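Local coordinates for transferrin (Manduca sexta, PDB 6WB6), which binds a single ferric ion together with carbonate and transports iron as a secreted insect glycoprotein, at residues A[106-111]-A[218-223]; A[114-117]-A[121-124]. All coordinates share one frame; numbering follows the deposited sequence.

Contact 1: residues A[106-111]-A[218-223]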
loop_
_atom_site.group_PDB
_atom_site.type_symbol
_atom_site.label_atom_id
_atom_site.label_comp_id
_atom_site.label_asym_id
_atom_site.label_seq_id
_atom_site.Cartn_x
_atom_site.Cartn_y
_atom_site.Cartn_z
ATOM N N ASP A 106 -0.602 28.944 19.723
ATOM C CA ASP A 106 -1.932 29.228 19.206
ATOM C C ASP A 106 -1.871 30.223 18.056
ATOM O O ASP A 106 -2.732 30.214 17.172
ATOM C CB ASP A 106 -2.823 29.773 20.317
ATOM C CG ASP A 106 -3.239 28.712 21.298
ATOM O OD1 ASP A 106 -2.818 27.555 21.120
ATOM O OD2 ASP A 106 -3.989 29.028 22.246
ATOM N N GLN A 107 -0.870 31.076 18.050
ATOM C CA GLN A 107 -0.725 32.113 17.047
ATOM C C GLN A 107 -0.129 31.602 15.753
ATOM O O GLN A 107 0.130 32.401 14.848
ATOM C CB GLN A 107 0.110 33.243 17.633
ATOM C CG GLN A 107 -0.667 33.987 18.737
ATOM C CD GLN A 107 0.230 34.671 19.726
ATOM O OE1 GLN A 107 1.332 35.088 19.392
ATOM N NE2 GLN A 107 -0.233 34.785 20.962
ATOM N N LEU A 108 0.084 30.292 15.629
ATOM C CA LEU A 108 0.394 29.745 14.318
ATOM C C LEU A 108 -0.825 29.800 13.418
ATOM O O LEU A 108 -0.688 29.694 12.194
ATOM C CB LEU A 108 0.918 28.309 14.435
ATOM C CG LEU A 108 2.343 28.205 15.022
ATOM C CD1 LEU A 108 2.773 26.758 15.167
ATOM C CD2 LEU A 108 3.367 29.000 14.179
ATOM N N LYS A 109 -1.995 30.018 14.010
ATOM C CA LYS A 109 -3.236 30.078 13.250
ATOM C C LYS A 109 -3.190 31.247 12.286
ATOM O O LYS A 109 -2.736 32.335 12.634
ATOM C CB LYS A 109 -4.446 30.246 14.178
ATOM C CG LYS A 109 -5.802 30.381 13.425
ATOM C CD LYS A 109 -6.958 30.644 14.400
ATOM C CE LYS A 109 -8.245 29.824 14.084
ATOM N NZ LYS A 109 -8.816 30.066 12.717
ATOM N N GLY A 110 -3.684 31.021 11.080
ATOM C CA GLY A 110 -3.728 32.052 10.091
ATOM C C GLY A 110 -2.419 32.309 9.385
ATOM O O GLY A 110 -2.378 33.159 8.487
ATOM N N LEU A 111 -1.357 31.596 9.735
ATOM C CA LEU A 111 -0.074 31.824 9.091
ATOM C C LEU A 111 0.004 31.079 7.764
ATOM O O LEU A 111 -0.714 30.104 7.526
ATOM C CB LEU A 111 1.071 31.380 9.987
ATOM C CG LEU A 111 1.289 32.122 11.298
ATOM C CD1 LEU A 111 2.523 31.530 11.951
ATOM C CD2 LEU A 111 1.463 33.580 11.109
ATOM N N VAL A 218 5.855 30.303 8.610
ATOM C CA VAL A 218 6.335 29.263 9.504
ATOM C C VAL A 218 6.758 28.088 8.644
ATOM O O VAL A 218 6.136 27.807 7.624
ATOM C CB VAL A 218 5.246 28.873 10.533
ATOM C CG1 VAL A 218 4.007 28.358 9.822
ATOM C CG2 VAL A 218 5.774 27.840 11.492
ATOM N N ALA A 219 7.836 27.418 9.042
ATOM C CA ALA A 219 8.354 26.253 8.333
ATOM C C ALA A 219 8.461 25.135 9.349
ATOM O O ALA A 219 8.922 25.363 10.467
ATOM C CB ALA A 219 9.724 26.519 7.699
ATOM N N PHE A 220 7.955 23.965 8.995
ATOM C CA PHE A 220 8.120 22.765 9.799
ATOM C C PHE A 220 9.181 21.889 9.135
ATOM O O PHE A 220 8.969 21.373 8.035
ATOM C CB PHE A 220 6.784 22.033 9.939
ATOM C CG PHE A 220 5.701 22.882 10.570
ATOM C CD1 PHE A 220 5.682 23.095 11.931
ATOM C CD2 PHE A 220 4.725 23.479 9.800
ATOM C CE1 PHE A 220 4.691 23.869 12.514
ATOM C CE2 PHE A 220 3.728 24.266 10.388
ATOM C CZ PHE A 220 3.724 24.461 11.743
ATOM N N THR A 221 10.320 21.723 9.795
ATOM C CA THR A 221 11.385 20.955 9.199
ATOM C C THR A 221 12.224 20.341 10.326
ATOM O O THR A 221 11.737 20.142 11.449
ATOM C CB THR A 221 12.140 21.868 8.223
ATOM O OG1 THR A 221 13.166 21.138 7.582
ATOM C CG2 THR A 221 12.715 23.110 8.956
ATOM N N LYS A 222 13.467 19.992 10.024
ATOM C CA LYS A 222 14.341 19.386 11.021
ATOM C C LYS A 222 15.634 20.182 11.116
ATOM O O LYS A 222 15.983 20.960 10.231
ATOM C CB LYS A 222 14.646 17.910 10.737
ATOM C CG LYS A 222 15.445 17.616 9.494
ATOM C CD LYS A 222 15.787 16.135 9.388
ATOM C CE LYS A 222 16.248 15.786 7.990
ATOM N NZ LYS A 222 16.205 14.307 7.701
ATOM N N VAL A 223 16.350 19.940 12.211
ATOM C CA VAL A 223 17.446 20.810 12.612
ATOM C C VAL A 223 18.541 20.796 11.570
ATOM O O VAL A 223 19.090 21.836 11.199
ATOM C CB VAL A 223 17.991 20.364 13.978
ATOM C CG1 VAL A 223 19.323 21.060 14.284
ATOM C CG2 VAL A 223 16.959 20.632 15.010
#

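Contact 2: residues A[114-117]-A[121-124]. With CO3 (carbonate ion), chain G; CO3 (carbonate ion), chain F.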
loop_
_atom_site.group_PDB
_atom_site.type_symbol
_atom_site.label_atom_id
_atom_site.label_comp_id
_atom_site.label_asym_id
_atom_site.label_seq_id
_atom_site.Cartn_x
_atom_site.Cartn_y
_atom_site.Cartn_z
ATOM N N CYS A 114 4.892 26.305 5.755
ATOM C CA CYS A 114 5.774 25.621 4.823
ATOM C C CYS A 114 6.114 24.248 5.373
ATOM O O CYS A 114 6.781 24.130 6.408
ATOM C CB CYS A 114 7.056 26.421 4.582
ATOM S SG CYS A 114 6.816 28.102 4.026
ATOM N N HIS A 115 5.703 23.218 4.652
ATOM C CA HIS A 115 5.766 21.850 5.117
ATOM C C HIS A 115 6.684 21.068 4.200
ATOM O O HIS A 115 6.824 21.381 3.013
ATOM C CB HIS A 115 4.369 21.188 5.126
ATOM C CG HIS A 115 3.393 21.852 6.055
ATOM N ND1 HIS A 115 3.128 21.380 7.322
ATOM C CD2 HIS A 115 2.647 22.970 5.911
ATOM C CE1 HIS A 115 2.278 22.188 7.928
ATOM N NE2 HIS A 115 1.950 23.148 7.084
ATOM N N THR A 116 7.289 20.025 4.748
ATOM C CA THR A 116 8.099 19.141 3.920
ATOM C C THR A 116 7.235 18.448 2.887
ATOM O O THR A 116 7.529 18.469 1.687
ATOM C CB THR A 116 8.804 18.117 4.794
ATOM O OG1 THR A 116 7.827 17.325 5.480
ATOM C CG2 THR A 116 9.667 18.816 5.776
ATOM N N GLY A 117 6.158 17.827 3.344
ATOM C CA GLY A 117 5.254 17.140 2.456
ATOM C C GLY A 117 4.330 16.267 3.267
ATOM O O GLY A 117 4.538 16.042 4.458
ATOM N N ASN A 121 7.321 13.173 8.832
ATOM C CA ASN A 121 7.382 13.343 10.282
ATOM C C ASN A 121 7.433 14.791 10.763
ATOM O O ASN A 121 6.526 15.225 11.479
ATOM C CB ASN A 121 8.579 12.594 10.847
ATOM C CG ASN A 121 8.296 11.113 10.999
ATOM O OD1 ASN A 121 7.641 10.692 11.953
ATOM N ND2 ASN A 121 8.746 10.335 10.039
ATOM N N VAL A 122 8.505 15.527 10.452
ATOM C CA VAL A 122 8.638 16.851 11.055
ATOM C C VAL A 122 7.689 17.824 10.387
ATOM O O VAL A 122 7.228 18.791 11.015
ATOM C CB VAL A 122 10.089 17.383 10.985
ATOM C CG1 VAL A 122 11.055 16.358 11.548
ATOM C CG2 VAL A 122 10.489 17.781 9.534
ATOM N N GLY A 123 7.380 17.589 9.127
ATOM C CA GLY A 123 6.582 18.548 8.393
ATOM C C GLY A 123 5.102 18.277 8.374
ATOM O O GLY A 123 4.353 19.073 7.805
ATOM N N TYR A 124 4.639 17.190 8.988
ATOM C CA TYR A 124 3.214 16.883 8.929
ATOM C C TYR A 124 2.672 16.121 10.140
ATOM O O TYR A 124 1.814 16.645 10.867
ATOM C CB TYR A 124 2.948 16.102 7.657
ATOM C CG TYR A 124 1.519 15.922 7.317
ATOM C CD1 TYR A 124 0.845 16.855 6.535
ATOM C CD2 TYR A 124 0.826 14.806 7.753
ATOM C CE1 TYR A 124 -0.489 16.671 6.192
ATOM C CE2 TYR A 124 -0.519 14.614 7.426
ATOM C CZ TYR A 124 -1.170 15.536 6.649
ATOM O OH TYR A 124 -2.503 15.319 6.326
HETATM C C CO3 G . 9.949 14.763 7.407
HETATM O O1 CO3 G . 10.309 14.311 6.244
HETATM O O2 CO3 G . 9.021 15.650 7.417
HETATM O O3 CO3 G . 10.455 14.363 8.534
HETATM C C CO3 F . 9.934 11.082 6.309
HETATM O O1 CO3 F . 9.207 10.120 5.827
HETATM O O2 CO3 F . 11.123 11.411 5.759
HETATM O O3 CO3 F . 9.431 11.690 7.360
#

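Contact 1: residues A[106-111]-A[218-223]
The mixed sheet of the N-terminal transferrin lobe meets one of its connecting loops where Leu108 closes on Val218 and Phe220 of strand 218-222, and Leu111 on Val218. Leu108, at the end of a short 3-10 turn, sends its two methyls to different residues. CD2 presses on Val218 CG2 at 3.8 Å, the two side chains crossing at about a right angle. CD1 instead comes to the edge of the Phe220 ring, near its plane, with CZ 4.2 Å away. A type II turn from Leu108 to Leu111, closed by Leu111 N donating to Leu108 O at 3.2 Å, brings the second leucine to the same valine; Gly110 takes up the positive phi (79°) within it. Leu111 CD1 then lies 4.1 Å from Val218 CB. The turn leads directly into strand 112-114, which runs parallel to 218-222 in the sheet, while 90-97 pairs antiparallel with the latter. Val218 and Phe220, two residues apart on the strand, put their side chains on one side of it. With Val218 CG2 anti to the backbone N, this methyl, which also meets Leu108 CD2, sits 3.9 Å above one face of the Phe220 ring, offset toward the rim. Helices flank the cluster: Leu108 also packs on Leu131 of helix 121-131 and Phe158 of helix 147-158, and Phe220 on Pro127.

Contact 2: residues A[114-117]-A[121-124]
Thr116 and Gly123 face each other at the N-terminal end of helix 121-131, the anion site of the transferrin fold, where the helix start and the loop before it enclose carbonate. From Thr116 CB, 3.6 Å from O2 of the chain G carbonate, the side chain splits. The methyl CG2 lies 3.6 Å from O2 of the same carbonate and 4.0 Å from Val122 CG2. The hydroxyl, set between the backbone N and carbonyl carbon (chi1 61°), donates from OG1 to this O2 at 2.8 Å. Gly123 has no side chain, and OG1 comes within 3.4 Å of its CA. Gly123 N is a second donor to O2, while Val122 N donates to O3 of the chain G carbonate at 3.0 Å, almost straight (175°). The donors of Asn121, backbone N and ND2, both go to O3 of the second carbonate, chain F. Arg120 NE adds a further bond to carbonate, and Val122 also lies against the iron ligand Tyr90. Behind the anion, His115 is fastened to the helix: ND1 donates to Gly123 O at 2.7 Å, the oxygen lying 4° from the imidazole plane, and NE2 is hydrogen-bonded to Ser113 OG.

Along the chain the order is 106-111, 114-117, 121-124 and, much later, 218-223, so contact 2 falls wholly within the span that contact 1 brings together. Their centres lie 10 Å apart in the same subdomain of the iron-binding lobe. Strands 112-114 and 218-222 join them: Val218 O is 2.7 Å from Cys114 N, and Phe220 N 2.8 Å from Cys114 O, both probable hydrogen bonds. The Phe220 ring also meets that of His115, planes at about 35°. The apolar core of contact 1 thereby continues into the wall behind the carbonate site, and strand 218-222, through Thr221, reaches Val122 near the iron.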